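Local coordinates for protein transcriptional regulator, MarR family (Bacillus cereus, PDB 4XRF) that probably binds DNA as a dimeric winged helix-turn-helix transcription factor of the MarR family, and here holds isoquinoline and lauric acid, at residues A[54-62]-A[132-141]. Sequence-based numbering, arbitrary orientation.
With SO4 (sulfate ion), chain K.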
loop_
_atom_site.group_PDB
_atom_site.type_symbol
_atom_site.label_atom_id
_atom_site.label_comp_id
_atom_site.label_asym_id
_atom_site.label_seq_id
_atom_site.Cartn_x
_atom_site.Cartn_y
_atom_site.Cartn_z
ATOM N N ALA A 54 -19.935 -12.460 -10.735
ATOM C CA ALA A 54 -20.232 -11.253 -9.965
ATOM C C ALA A 54 -21.012 -11.574 -8.678
ATOM O O ALA A 54 -20.643 -11.119 -7.606
ATOM C CB ALA A 54 -20.995 -10.241 -10.817
ATOM N N LYS A 55 -22.101 -12.341 -8.804
ATOM C CA LYS A 55 -22.876 -12.779 -7.643
ATOM C C LYS A 55 -22.029 -13.557 -6.635
ATOM O O LYS A 55 -22.094 -13.308 -5.424
ATOM C CB LYS A 55 -24.051 -13.642 -8.091
ATOM C CG LYS A 55 -25.283 -13.489 -7.222
ATOM N N LYS A 56 -21.233 -14.502 -7.124
ATOM C CA LYS A 56 -20.377 -15.281 -6.218
ATOM C C LYS A 56 -19.320 -14.435 -5.497
ATOM O O LYS A 56 -18.906 -14.792 -4.380
ATOM C CB LYS A 56 -19.741 -16.463 -6.938
ATOM C CG LYS A 56 -20.709 -17.607 -7.217
ATOM C CD LYS A 56 -20.126 -18.550 -8.269
ATOM C CE LYS A 56 -21.064 -19.706 -8.600
ATOM N NZ LYS A 56 -21.134 -20.707 -7.503
ATOM N N MET A 57 -18.914 -13.317 -6.112
ATOM C CA MET A 57 -17.878 -12.405 -5.532
ATOM C C MET A 57 -18.506 -11.236 -4.756
ATOM O O MET A 57 -17.793 -10.421 -4.151
ATOM C CB MET A 57 -16.971 -11.809 -6.625
ATOM C CG MET A 57 -16.271 -12.782 -7.564
ATOM S SD MET A 57 -15.010 -13.797 -6.782
ATOM C CE MET A 57 -13.756 -12.607 -6.312
ATOM N N TYR A 58 -19.839 -11.127 -4.832
ATOM C CA TYR A 58 -20.588 -10.070 -4.154
ATOM C C TYR A 58 -20.290 -8.665 -4.685
ATOM O O TYR A 58 -20.432 -7.670 -3.970
ATOM C CB TYR A 58 -20.421 -10.180 -2.624
ATOM C CG TYR A 58 -21.027 -11.463 -2.101
ATOM C CD1 TYR A 58 -20.275 -12.636 -2.042
ATOM C CD2 TYR A 58 -22.376 -11.523 -1.732
ATOM C CE1 TYR A 58 -20.837 -13.822 -1.595
ATOM C CE2 TYR A 58 -22.944 -12.703 -1.276
ATOM C CZ TYR A 58 -22.155 -13.849 -1.207
ATOM O OH TYR A 58 -22.703 -15.029 -0.759
ATOM N N VAL A 59 -19.899 -8.601 -5.956
ATOM C CA VAL A 59 -19.591 -7.341 -6.638
ATOM C C VAL A 59 -20.548 -7.065 -7.811
ATOM O O VAL A 59 -21.291 -7.956 -8.243
ATOM C CB VAL A 59 -18.128 -7.324 -7.157
ATOM C CG1 VAL A 59 -17.141 -7.541 -6.011
ATOM C CG2 VAL A 59 -17.932 -8.364 -8.260
ATOM N N LYS A 60 -20.531 -5.830 -8.317
ATOM C CA LYS A 60 -21.301 -5.448 -9.517
ATOM C C LYS A 60 -20.751 -6.152 -10.772
ATOM O O LYS A 60 -19.556 -6.444 -10.826
ATOM C CB LYS A 60 -21.200 -3.931 -9.739
ATOM C CG LYS A 60 -21.868 -3.050 -8.700
ATOM C CD LYS A 60 -23.376 -3.110 -8.829
ATOM C CE LYS A 60 -24.048 -1.960 -8.095
ATOM N NZ LYS A 60 -25.525 -2.154 -8.018
ATOM N N PRO A 61 -21.613 -6.420 -11.782
ATOM C CA PRO A 61 -21.136 -6.887 -13.094
ATOM C C PRO A 61 -19.936 -6.090 -13.648
ATOM O O PRO A 61 -18.958 -6.690 -14.108
ATOM C CB PRO A 61 -22.362 -6.702 -13.992
ATOM C CG PRO A 61 -23.527 -6.888 -13.073
ATOM C CD PRO A 61 -23.092 -6.422 -11.705
ATOM N N SER A 62 -20.011 -4.761 -13.583
ATOM C CA SER A 62 -18.945 -3.865 -14.057
ATOM C C SER A 62 -17.594 -4.095 -13.381
ATOM O O SER A 62 -16.547 -3.847 -13.981
ATOM C CB SER A 62 -19.356 -2.400 -13.854
ATOM O OG SER A 62 -18.968 -1.951 -12.558
ATOM N N GLU A 132 -18.747 -11.056 3.309
ATOM C CA GLU A 132 -19.696 -11.027 2.200
ATOM C C GLU A 132 -20.725 -9.914 2.444
ATOM O O GLU A 132 -21.087 -9.171 1.527
ATOM C CB GLU A 132 -20.382 -12.390 2.028
ATOM C CG GLU A 132 -19.474 -13.461 1.432
ATOM C CD GLU A 132 -20.076 -14.863 1.463
ATOM O OE1 GLU A 132 -21.114 -15.074 2.122
ATOM O OE2 GLU A 132 -19.503 -15.769 0.818
ATOM N N LYS A 133 -21.160 -9.774 3.692
ATOM C CA LYS A 133 -22.087 -8.700 4.021
ATOM C C LYS A 133 -21.416 -7.335 3.818
ATOM O O LYS A 133 -21.999 -6.460 3.178
ATOM C CB LYS A 133 -22.649 -8.839 5.439
ATOM C CG LYS A 133 -23.959 -8.089 5.593
ATOM C CD LYS A 133 -24.505 -8.115 7.012
ATOM C CE LYS A 133 -25.906 -7.507 7.012
ATOM N NZ LYS A 133 -26.325 -7.120 8.384
ATOM N N LEU A 134 -20.197 -7.169 4.346
ATOM C CA LEU A 134 -19.452 -5.919 4.161
ATOM C C LEU A 134 -19.236 -5.582 2.684
ATOM O O LEU A 134 -19.422 -4.439 2.277
ATOM C CB LEU A 134 -18.104 -5.943 4.875
ATOM C CG LEU A 134 -18.029 -5.353 6.287
ATOM C CD1 LEU A 134 -16.606 -5.511 6.792
ATOM C CD2 LEU A 134 -18.456 -3.886 6.299
ATOM N N GLU A 135 -18.844 -6.576 1.894
ATOM C CA GLU A 135 -18.713 -6.377 0.451
ATOM C C GLU A 135 -20.014 -5.908 -0.200
ATOM O O GLU A 135 -20.000 -5.002 -1.046
ATOM C CB GLU A 135 -18.189 -7.630 -0.257
ATOM C CG GLU A 135 -17.869 -7.391 -1.728
ATOM C CD GLU A 135 -16.650 -6.500 -1.937
ATOM O OE1 GLU A 135 -16.687 -5.303 -1.564
ATOM O OE2 GLU A 135 -15.647 -6.995 -2.488
ATOM N N THR A 136 -21.124 -6.523 0.194
ATOM C CA THR A 136 -22.452 -6.147 -0.310
ATOM C C THR A 136 -22.805 -4.701 0.040
ATOM O O THR A 136 -23.387 -3.973 -0.779
ATOM C CB THR A 136 -23.550 -7.092 0.232
ATOM O OG1 THR A 136 -23.289 -8.421 -0.229
ATOM C CG2 THR A 136 -24.929 -6.683 -0.268
ATOM N N ILE A 137 -22.448 -4.298 1.259
ATOM C CA ILE A 137 -22.736 -2.951 1.743
ATOM C C ILE A 137 -21.917 -1.955 0.927
ATOM O O ILE A 137 -22.437 -0.944 0.480
ATOM C CB ILE A 137 -22.406 -2.817 3.252
ATOM C CG1 ILE A 137 -23.409 -3.632 4.087
ATOM C CG2 ILE A 137 -22.420 -1.348 3.670
ATOM C CD1 ILE A 137 -22.930 -3.944 5.496
ATOM N N ILE A 138 -20.644 -2.278 0.716
ATOM C CA ILE A 138 -19.724 -1.419 -0.024
ATOM C C ILE A 138 -20.054 -1.327 -1.522
ATOM O O ILE A 138 -20.011 -0.241 -2.091
ATOM C CB ILE A 138 -18.249 -1.849 0.178
ATOM C CG1 ILE A 138 -17.796 -1.539 1.607
ATOM C CG2 ILE A 138 -17.344 -1.121 -0.809
ATOM C CD1 ILE A 138 -16.592 -2.340 2.067
ATOM N N CYS A 139 -20.406 -2.449 -2.151
ATOM C CA CYS A 139 -20.591 -2.481 -3.610
ATOM C C CYS A 139 -22.009 -2.187 -4.083
ATOM O O CYS A 139 -22.230 -2.004 -5.279
ATOM C CB CYS A 139 -20.114 -3.805 -4.201
ATOM S SG CYS A 139 -18.342 -4.064 -4.034
ATOM N N GLY A 140 -22.961 -2.145 -3.153
ATOM C CA GLY A 140 -24.373 -1.907 -3.481
ATOM C C GLY A 140 -25.052 -3.098 -4.146
ATOM O O GLY A 140 -26.021 -2.932 -4.895
ATOM N N THR A 141 -24.540 -4.298 -3.868
ATOM C CA THR A 141 -25.077 -5.541 -4.430
ATOM C C THR A 141 -26.193 -6.136 -3.556
ATOM O O THR A 141 -26.625 -5.508 -2.586
ATOM C CB THR A 141 -23.959 -6.577 -4.721
ATOM O OG1 THR A 141 -23.040 -6.632 -3.628
ATOM C CG2 THR A 141 -23.203 -6.188 -5.971
HETATM S S SO4 K . -18.718 -20.601 -4.635
HETATM O O1 SO4 K . -20.138 -20.169 -4.481
HETATM O O2 SO4 K . -18.501 -21.034 -6.041
HETATM O O3 SO4 K . -18.430 -21.756 -3.748
HETATM O O4 SO4 K . -17.868 -19.422 -4.301
HETATM O O HOH W 1 -15.155 -9.466 -3.611
#
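The carbonyl oxygen of Tyr-58 accepts a hydrogen bond from the hydroxyl of Thr-141, OG1 to O 2.8 Å, the donor standing well above the carbonyl plane. CG of Glu-135 also packs on that oxygen, at 3.4 Å from O of Tyr-58. Tyr-58, the first residue past helix 50-57, closes it in a Schellman motif with positive phi, which turns the chain across the last turns of helix 121-139. Its ring is sandwiched: CB of Glu-132 lies over one face in a CH-pi contact, 3.9 Å from the centroid, and the carbonyl oxygen of Lys-55 lies over the other. CG and CD of Glu-132 each lie 3.3 Å from CE1 of Tyr-58 on the way to the carboxylate, whose plane is 32° from that of the ring and whose OE1 forms a salt bridge with Arg-129. Thr-136 OG1 approaches the ring obliquely while donating to Glu-132 O (2.9 Å), which takes Thr-136 N on its opposite face. A bend at chi2 (70°) brings OE2 of Glu-135 to a water that donates to both it and Met-57 O. Beyond the tyrosine, CG2 of Thr-141 sits 3.3 Å from C of Val-59, whose CG1 meets SG of Cys-139 at 4.2 Å. Lys-60, bent at chi2, lays its methylenes over Cys-139 O and gives NZ to Gly-140 O at 3.3 Å. Leu-10 and Ser-13 of the second subunit pack on Glu-132 and Glu-135. With the carbonyls of Tyr-58 and Gly-140 as acceptors and the ring held between Glu-132 CB and Lys-55 O, the contact ties the helix-turn-helix to the C-terminal helix.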